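PDB 6JXG: beta-glucosidase from Chaetomella raphigera, which probably hydrolyses terminal, non-reducing beta-D-glucosyl residues, releasing beta-D-glucose in the breakdown of cellulose. Local coordinates for residues 346-359 against 425-437. Sequence-based numbering, arbitrary orientation.
Sequences LKKPASLAIIGQDA and AAAAAETAIVFIT. With MAN (alpha-D-mannopyranose), chain E.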
ATOM      1  N   LEU A 346     -13.531 -16.437  21.335  1.00 20.08           N
ATOM      2  CA  LEU A 346     -14.760 -16.572  22.115  1.00 20.52           C
ATOM      3  C   LEU A 346     -15.257 -18.008  22.117  1.00 23.29           C
ATOM      4  O   LEU A 346     -15.066 -18.748  21.162  1.00 24.34           O
ATOM      5  CB  LEU A 346     -15.863 -15.723  21.512  1.00 21.66           C
ATOM      6  CG  LEU A 346     -15.690 -14.196  21.392  1.00 20.45           C
ATOM      7  CD1 LEU A 346     -16.818 -13.585  20.589  1.00 21.69           C
ATOM      8  CD2 LEU A 346     -15.626 -13.581  22.765  1.00 22.38           C
ATOM      9  N   LYS A 347     -15.937 -18.397  23.173  1.00 27.62           N
ATOM     10  CA  LYS A 347     -16.331 -19.792  23.310  1.00 34.63           C
ATOM     11  C   LYS A 347     -17.620 -19.885  24.127  1.00 34.81           C
ATOM     12  O   LYS A 347     -17.595 -20.135  25.331  1.00 36.16           O
ATOM     13  CB  LYS A 347     -15.180 -20.536  24.002  1.00 37.84           C
ATOM     14  CG  LYS A 347     -14.821 -19.935  25.351  1.00 41.72           C
ATOM     15  CD  LYS A 347     -13.345 -19.520  25.582  1.00 45.65           C
ATOM     16  CE  LYS A 347     -13.347 -18.151  26.276  1.00 49.34           C
ATOM     17  NZ  LYS A 347     -12.245 -17.663  27.163  1.00 54.13           N
ATOM     18  N   LYS A 348     -18.737 -19.634  23.482  1.00 35.42           N
ATOM     19  CA  LYS A 348     -20.050 -19.815  24.122  1.00 37.77           C
ATOM     20  C   LYS A 348     -20.309 -18.942  25.305  1.00 33.20           C
ATOM     21  O   LYS A 348     -20.860 -19.400  26.308  1.00 29.25           O
ATOM     22  CB  LYS A 348     -20.298 -21.286  24.520  1.00 38.39           C
ATOM     23  CG  LYS A 348     -20.142 -22.235  23.352  1.00 46.08           C
ATOM     24  CD  LYS A 348     -20.674 -23.619  23.685  1.00 55.01           C
ATOM     25  CE  LYS A 348     -20.561 -24.518  22.468  1.00 57.49           C
ATOM     26  NZ  LYS A 348     -20.093 -25.864  22.880  1.00 64.07           N
ATOM     27  N   PRO A 349     -19.968 -17.652  25.193  1.00 31.03           N
ATOM     28  CA  PRO A 349     -20.318 -16.777  26.337  1.00 33.06           C
ATOM     29  C   PRO A 349     -21.844 -16.674  26.520  1.00 32.46           C
ATOM     30  O   PRO A 349     -22.558 -16.894  25.574  1.00 28.16           O
ATOM     31  CB  PRO A 349     -19.712 -15.434  25.958  1.00 31.89           C
ATOM     32  CG  PRO A 349     -19.567 -15.479  24.478  1.00 31.33           C
ATOM     33  CD  PRO A 349     -19.418 -16.910  24.050  1.00 31.02           C
ATOM     34  N   ALA A 350     -22.309 -16.424  27.745  1.00 33.97           N
ATOM     35  CA  ALA A 350     -23.750 -16.409  28.047  1.00 31.09           C
ATOM     36  C   ALA A 350     -24.323 -15.121  27.468  1.00 31.16           C
ATOM     37  O   ALA A 350     -25.454 -15.078  27.025  1.00 29.54           O
ATOM     38  CB  ALA A 350     -23.974 -16.423  29.564  1.00 30.47           C
ATOM     39  N   SER A 351     -23.512 -14.063  27.485  1.00 27.12           N
ATOM     40  CA  SER A 351     -23.967 -12.760  27.024  1.00 27.58           C
ATOM     41  C   SER A 351     -22.773 -11.936  26.553  1.00 26.86           C
ATOM     42  O   SER A 351     -21.660 -12.143  27.058  1.00 23.78           O
ATOM     43  CB  SER A 351     -24.661 -12.051  28.165  1.00 26.08           C
ATOM     44  OG  SER A 351     -23.771 -11.928  29.223  1.00 28.47           O
ATOM     45  N   LEU A 352     -23.029 -10.998  25.629  1.00 23.80           N
ATOM     46  CA  LEU A 352     -21.981 -10.206  24.979  1.00 23.26           C
ATOM     47  C   LEU A 352     -22.519  -8.832  24.695  1.00 19.37           C
ATOM     48  O   LEU A 352     -23.542  -8.723  24.060  1.00 22.20           O
ATOM     49  CB  LEU A 352     -21.681 -10.896  23.659  1.00 24.50           C
ATOM     50  CG  LEU A 352     -20.307 -11.114  23.087  1.00 27.92           C
ATOM     51  CD1 LEU A 352     -19.196 -11.409  24.082  1.00 25.95           C
ATOM     52  CD2 LEU A 352     -20.437 -12.241  22.059  1.00 27.13           C
ATOM     53  N   ALA A 353     -21.916  -7.800  25.242  1.00 18.28           N
ATOM     54  CA  ALA A 353     -22.265  -6.436  24.885  1.00 18.41           C
ATOM     55  C   ALA A 353     -21.477  -6.015  23.622  1.00 20.17           C
ATOM     56  O   ALA A 353     -20.281  -6.387  23.480  1.00 15.39           O
ATOM     57  CB  ALA A 353     -21.959  -5.479  26.067  1.00 19.47           C
ATOM     58  N   ILE A 354     -22.137  -5.275  22.728  1.00 20.11           N
ATOM     59  CA  ILE A 354     -21.535  -4.834  21.421  1.00 19.31           C
ATOM     60  C   ILE A 354     -21.617  -3.310  21.409  1.00 18.28           C
ATOM     61  O   ILE A 354     -22.736  -2.732  21.427  1.00 16.11           O
ATOM     62  CB  ILE A 354     -22.212  -5.523  20.218  1.00 20.79           C
ATOM     63  CG1 ILE A 354     -22.117  -7.045  20.354  1.00 20.62           C
ATOM     64  CG2 ILE A 354     -21.683  -5.008  18.865  1.00 20.47           C
ATOM     65  CD1 ILE A 354     -20.764  -7.710  20.188  1.00 20.75           C
ATOM     66  N   ILE A 355     -20.444  -2.654  21.497  1.00 15.80           N
ATOM     67  CA  ILE A 355     -20.383  -1.241  21.818  1.00 16.86           C
ATOM     68  C   ILE A 355     -19.583  -0.453  20.774  1.00 15.62           C
ATOM     69  O   ILE A 355     -18.483  -0.817  20.443  1.00 15.97           O
ATOM     70  CB  ILE A 355     -19.772  -1.027  23.244  1.00 18.62           C
ATOM     71  CG1 ILE A 355     -20.584  -1.792  24.269  1.00 22.46           C
ATOM     72  CG2 ILE A 355     -19.645   0.447  23.607  1.00 17.12           C
ATOM     73  CD1 ILE A 355     -19.821  -2.109  25.522  1.00 25.11           C
ATOM     74  N   GLY A 356     -20.115   0.685  20.349  1.00 15.21           N
ATOM     75  CA  GLY A 356     -19.443   1.544  19.409  1.00 15.18           C
ATOM     76  C   GLY A 356     -20.132   1.572  18.095  1.00 13.88           C
ATOM     77  O   GLY A 356     -20.582   0.554  17.630  1.00 15.67           O
ATOM     78  N   GLN A 357     -20.149   2.731  17.459  1.00 14.06           N
ATOM     79  CA  GLN A 357     -20.789   2.866  16.166  1.00 14.83           C
ATOM     80  C   GLN A 357     -20.009   2.120  15.107  1.00 14.98           C
ATOM     81  O   GLN A 357     -20.567   1.812  14.100  1.00 16.78           O
ATOM     82  CB  GLN A 357     -20.933   4.339  15.742  1.00 14.15           C
ATOM     83  CG  GLN A 357     -19.684   5.115  15.549  1.00 14.95           C
ATOM     84  CD  GLN A 357     -19.930   6.389  14.802  1.00 15.23           C
ATOM     85  OE1 GLN A 357     -20.719   6.412  13.815  1.00 16.24           O
ATOM     86  NE2 GLN A 357     -19.350   7.451  15.276  1.00 15.12           N
ATOM     87  N   ASP A 358     -18.717   1.864  15.349  1.00 14.36           N
ATOM     88  CA  ASP A 358     -17.900   1.042  14.442  1.00 13.51           C
ATOM     89  C   ASP A 358     -18.412  -0.405  14.309  1.00 13.90           C
ATOM     90  O   ASP A 358     -17.965  -1.124  13.431  1.00 14.20           O
ATOM     91  CB  ASP A 358     -16.387   1.139  14.880  1.00 12.95           C
ATOM     92  CG  ASP A 358     -15.432   0.279  14.013  1.00 13.71           C
ATOM     93  OD1 ASP A 358     -15.377   0.562  12.808  1.00 13.06           O
ATOM     94  OD2 ASP A 358     -14.686  -0.585  14.550  1.00 13.20           O
ATOM     95  N   ALA A 359     -19.370  -0.853  15.119  1.00 13.14           N
ATOM     96  CA  ALA A 359     -19.862  -2.195  15.051  1.00 14.74           C
ATOM     97  C   ALA A 359     -20.886  -2.429  13.946  1.00 15.16           C
ATOM     98  O   ALA A 359     -21.144  -3.595  13.609  1.00 15.07           O
ATOM     99  CB  ALA A 359     -20.517  -2.609  16.364  1.00 15.63           C
ATOM    100  N   ALA A 425     -24.313  -0.791  28.918  1.00 22.01           N
ATOM    101  CA  ALA A 425     -24.384  -2.094  28.283  1.00 18.75           C
ATOM    102  C   ALA A 425     -23.315  -3.040  28.787  1.00 18.58           C
ATOM    103  O   ALA A 425     -23.585  -4.228  28.849  1.00 21.15           O
ATOM    104  CB  ALA A 425     -24.245  -1.948  26.746  1.00 21.09           C
ATOM    105  N   ALA A 426     -22.106  -2.530  29.090  1.00 18.86           N
ATOM    106  CA  ALA A 426     -20.986  -3.387  29.584  1.00 19.86           C
ATOM    107  C   ALA A 426     -21.380  -4.143  30.913  1.00 21.71           C
ATOM    108  O   ALA A 426     -21.077  -5.323  31.129  1.00 20.25           O
ATOM    109  CB  ALA A 426     -19.783  -2.513  29.815  1.00 18.45           C
ATOM    110  N   ALA A 427     -22.137  -3.453  31.751  1.00 22.95           N
ATOM    111  CA  ALA A 427     -22.499  -3.966  33.086  1.00 21.56           C
ATOM    112  C   ALA A 427     -23.493  -5.074  32.948  1.00 26.40           C
ATOM    113  O   ALA A 427     -23.622  -5.919  33.837  1.00 26.45           O
ATOM    114  CB  ALA A 427     -23.061  -2.851  33.897  1.00 21.90           C
ATOM    115  N   ALA A 428     -24.159  -5.138  31.791  1.00 25.04           N
ATOM    116  CA  ALA A 428     -25.236  -6.057  31.648  1.00 25.69           C
ATOM    117  C   ALA A 428     -24.817  -7.290  30.911  1.00 25.63           C
ATOM    118  O   ALA A 428     -25.675  -8.079  30.595  1.00 26.95           O
ATOM    119  CB  ALA A 428     -26.456  -5.383  30.968  1.00 27.36           C
ATOM    120  N   ALA A 429     -23.519  -7.495  30.647  1.00 22.54           N
ATOM    121  CA  ALA A 429     -23.085  -8.704  29.954  1.00 23.16           C
ATOM    122  C   ALA A 429     -21.822  -9.282  30.600  1.00 21.54           C
ATOM    123  O   ALA A 429     -21.074  -8.553  31.193  1.00 20.35           O
ATOM    124  CB  ALA A 429     -22.775  -8.374  28.486  1.00 24.98           C
ATOM    125  N   GLU A 430     -21.558 -10.565  30.380  1.00 21.66           N
ATOM    126  CA  GLU A 430     -20.378 -11.244  30.897  1.00 24.27           C
ATOM    127  C   GLU A 430     -19.083 -10.682  30.262  1.00 23.39           C
ATOM    128  O   GLU A 430     -18.022 -10.606  30.867  1.00 21.56           O
ATOM    129  CB  GLU A 430     -20.434 -12.696  30.506  1.00 28.21           C
ATOM    130  CG  GLU A 430     -21.455 -13.577  31.170  1.00 35.15           C
ATOM    131  CD  GLU A 430     -20.967 -15.020  31.178  1.00 40.43           C
ATOM    132  OE1 GLU A 430     -20.153 -15.427  30.281  1.00 41.32           O
ATOM    133  OE2 GLU A 430     -21.365 -15.730  32.122  1.00 44.00           O
ATOM    134  N   THR A 431     -19.212 -10.234  29.033  1.00 21.87           N
ATOM    135  CA  THR A 431     -18.039  -9.833  28.224  1.00 20.57           C
ATOM    136  C   THR A 431     -18.526  -8.747  27.323  1.00 18.93           C
ATOM    137  O   THR A 431     -19.644  -8.835  26.818  1.00 19.21           O
ATOM    138  CB  THR A 431     -17.548 -11.036  27.393  1.00 20.16           C
ATOM    139  OG1 THR A 431     -16.962 -11.975  28.289  1.00 20.23           O
ATOM    140  CG2 THR A 431     -16.385 -10.636  26.386  1.00 19.41           C
ATOM    141  N   ALA A 432     -17.676  -7.759  27.093  1.00 19.11           N
ATOM    142  CA  ALA A 432     -17.973  -6.588  26.235  1.00 17.00           C
ATOM    143  C   ALA A 432     -16.949  -6.438  25.138  1.00 16.96           C
ATOM    144  O   ALA A 432     -15.752  -6.427  25.433  1.00 19.45           O
ATOM    145  CB  ALA A 432     -17.924  -5.325  27.065  1.00 17.47           C
ATOM    146  N   ILE A 433     -17.411  -6.303  23.904  1.00 15.76           N
ATOM    147  CA  ILE A 433     -16.522  -6.011  22.763  1.00 15.31           C
ATOM    148  C   ILE A 433     -16.841  -4.585  22.309  1.00 14.56           C
ATOM    149  O   ILE A 433     -18.024  -4.268  21.995  1.00 15.23           O
ATOM    150  CB  ILE A 433     -16.751  -6.946  21.556  1.00 15.23           C
ATOM    151  CG1 ILE A 433     -16.877  -8.422  21.994  1.00 16.63           C
ATOM    152  CG2 ILE A 433     -15.679  -6.678  20.533  1.00 16.37           C
ATOM    153  CD1 ILE A 433     -17.181  -9.446  20.903  1.00 16.37           C
ATOM    154  N   VAL A 434     -15.808  -3.738  22.350  1.00 12.99           N
ATOM    155  CA  VAL A 434     -15.919  -2.356  22.076  1.00 14.26           C
ATOM    156  C   VAL A 434     -15.087  -2.033  20.797  1.00 14.69           C
ATOM    157  O   VAL A 434     -13.945  -2.458  20.668  1.00 15.18           O
ATOM    158  CB  VAL A 434     -15.513  -1.487  23.306  1.00 15.11           C
ATOM    159  CG1 VAL A 434     -14.130  -1.821  23.829  1.00 16.84           C
ATOM    160  CG2 VAL A 434     -15.604  -0.010  23.008  1.00 16.43           C
ATOM    161  N   PHE A 435     -15.674  -1.229  19.922  1.00 14.49           N
ATOM    162  CA  PHE A 435     -15.219  -1.009  18.555  1.00 15.19           C
ATOM    163  C   PHE A 435     -14.864   0.461  18.411  1.00 14.95           C
ATOM    164  O   PHE A 435     -15.708   1.349  18.587  1.00 17.58           O
ATOM    165  CB  PHE A 435     -16.354  -1.386  17.569  1.00 15.51           C
ATOM    166  CG  PHE A 435     -16.674  -2.852  17.529  1.00 14.96           C
ATOM    167  CD1 PHE A 435     -16.119  -3.675  16.550  1.00 14.49           C
ATOM    168  CD2 PHE A 435     -17.455  -3.433  18.484  1.00 13.88           C
ATOM    169  CE1 PHE A 435     -16.385  -5.034  16.528  1.00 14.34           C
ATOM    170  CE2 PHE A 435     -17.726  -4.809  18.455  1.00 14.16           C
ATOM    171  CZ  PHE A 435     -17.174  -5.603  17.484  1.00 14.72           C
ATOM    172  N   ILE A 436     -13.613   0.725  18.080  1.00 12.87           N
ATOM    173  CA  ILE A 436     -13.087   2.048  17.943  1.00 12.23           C
ATOM    174  C   ILE A 436     -12.313   2.164  16.647  1.00 12.83           C
ATOM    175  O   ILE A 436     -11.844   1.143  16.091  1.00 13.45           O
ATOM    176  CB  ILE A 436     -12.229   2.493  19.152  1.00 11.90           C
ATOM    177  CG1 ILE A 436     -11.027   1.568  19.387  1.00 12.08           C
ATOM    178  CG2 ILE A 436     -13.102   2.557  20.379  1.00 12.81           C
ATOM    179  CD1 ILE A 436      -9.944   2.102  20.297  1.00 12.28           C
ATOM    180  N   THR A 437     -12.083   3.396  16.235  1.00 12.43           N
ATOM    181  CA  THR A 437     -11.455   3.709  14.917  1.00 13.11           C
ATOM    182  C   THR A 437     -10.433   4.825  14.922  1.00 13.00           C
ATOM    183  O   THR A 437     -10.299   5.607  15.872  1.00 13.26           O
ATOM    184  CB  THR A 437     -12.544   4.144  13.902  1.00 13.23           C
ATOM    185  OG1 THR A 437     -13.232   5.289  14.437  1.00 13.83           O
ATOM    186  CG2 THR A 437     -13.534   3.043  13.676  1.00 14.00           C
TER
HETATM  187  C1  MAN E 804     -17.082 -13.278  27.754  1.00 23.08           C
HETATM  188  C2  MAN E 804     -16.860 -13.883  29.149  1.00 28.27           C
HETATM  189  C3  MAN E 804     -15.399 -14.014  29.591  1.00 29.94           C
HETATM  190  C4  MAN E 804     -14.538 -14.556  28.458  1.00 30.55           C
HETATM  191  C5  MAN E 804     -14.748 -13.598  27.318  1.00 27.65           C
HETATM  192  C6  MAN E 804     -13.787 -13.857  26.181  1.00 28.50           C
HETATM  193  O2  MAN E 804     -17.374 -15.164  29.048  1.00 29.66           O
HETATM  194  O3  MAN E 804     -15.409 -14.921  30.660  1.00 34.64           O
HETATM  195  O4  MAN E 804     -13.144 -14.654  28.802  1.00 34.28           O
HETATM  196  O5  MAN E 804     -16.083 -13.679  26.859  1.00 25.70           O
HETATM  197  O6  MAN E 804     -14.033 -15.124  25.597  1.00 30.84           O
HETATM  198  O   HOH W   1     -16.976   3.364  17.390  1.00 14.85           O
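Ala353 lies beside Ala432 and Ile355 beside Val434 as parallel neighbours in the six-stranded mixed sheet at the core of the alpha/beta sandwich that forms the glycoside hydrolase family 3 C-terminal domain, where strand 351-355 lies between strands 410-414 and 431-438. Four backbone bonds to the flanking residues join the pair. Ala353 N gives to Thr431 O at 3.0 Å, and Ala353 O takes Ile433 N; two residues on, Ile355 N gives to Ile433 O and Ile355 O takes Phe435 N. The amides of Ala353 and Ile355 thus face 431-437, while Leu352 and Ile354 turn their backbone polar groups to Val412 on the other neighbour. At the outer end the pattern breaks: Ser351 O lies buried with no partner in the model. The Ser351 hydroxyl is satisfied: with OG set between its own backbone N and carbonyl carbon (chi1 59°), it accepts Glu430 N at 2.8 Å. Glu430 in turn reaches back along Ala350, where OE1 accepts a weak bond from Ala350 N and a hydrogen bond from O2 of the mannose. That sugar is O-linked through Thr431 OG1, and Pro349 CB packs against its C1 at 3.8 Å.

On the face that carries Ala353 and Ile355, Ala353 CB sits against Ala425, Ala429 and Ala432, where helix 419-427 leads through a short loop into the strand, and helix 463-471 covers Ile355. On the reverse face Ile354 CD1 and Ile433 CD1 lie side by side, 4.0 Å apart. At the inner end the chain turns through 357-359, laying Ala359 CB over one face of the Phe435 ring in a CH-pi contact. Asp358 OD1 accepts from Leu379 N and OD2 from Asn482 ND2; OD2 also lies at the ring's edge, in its plane. One water links the 3-10 turn to strand 431-438, accepting from Asp358 N and donating to Phe435 O at 2.7 Å.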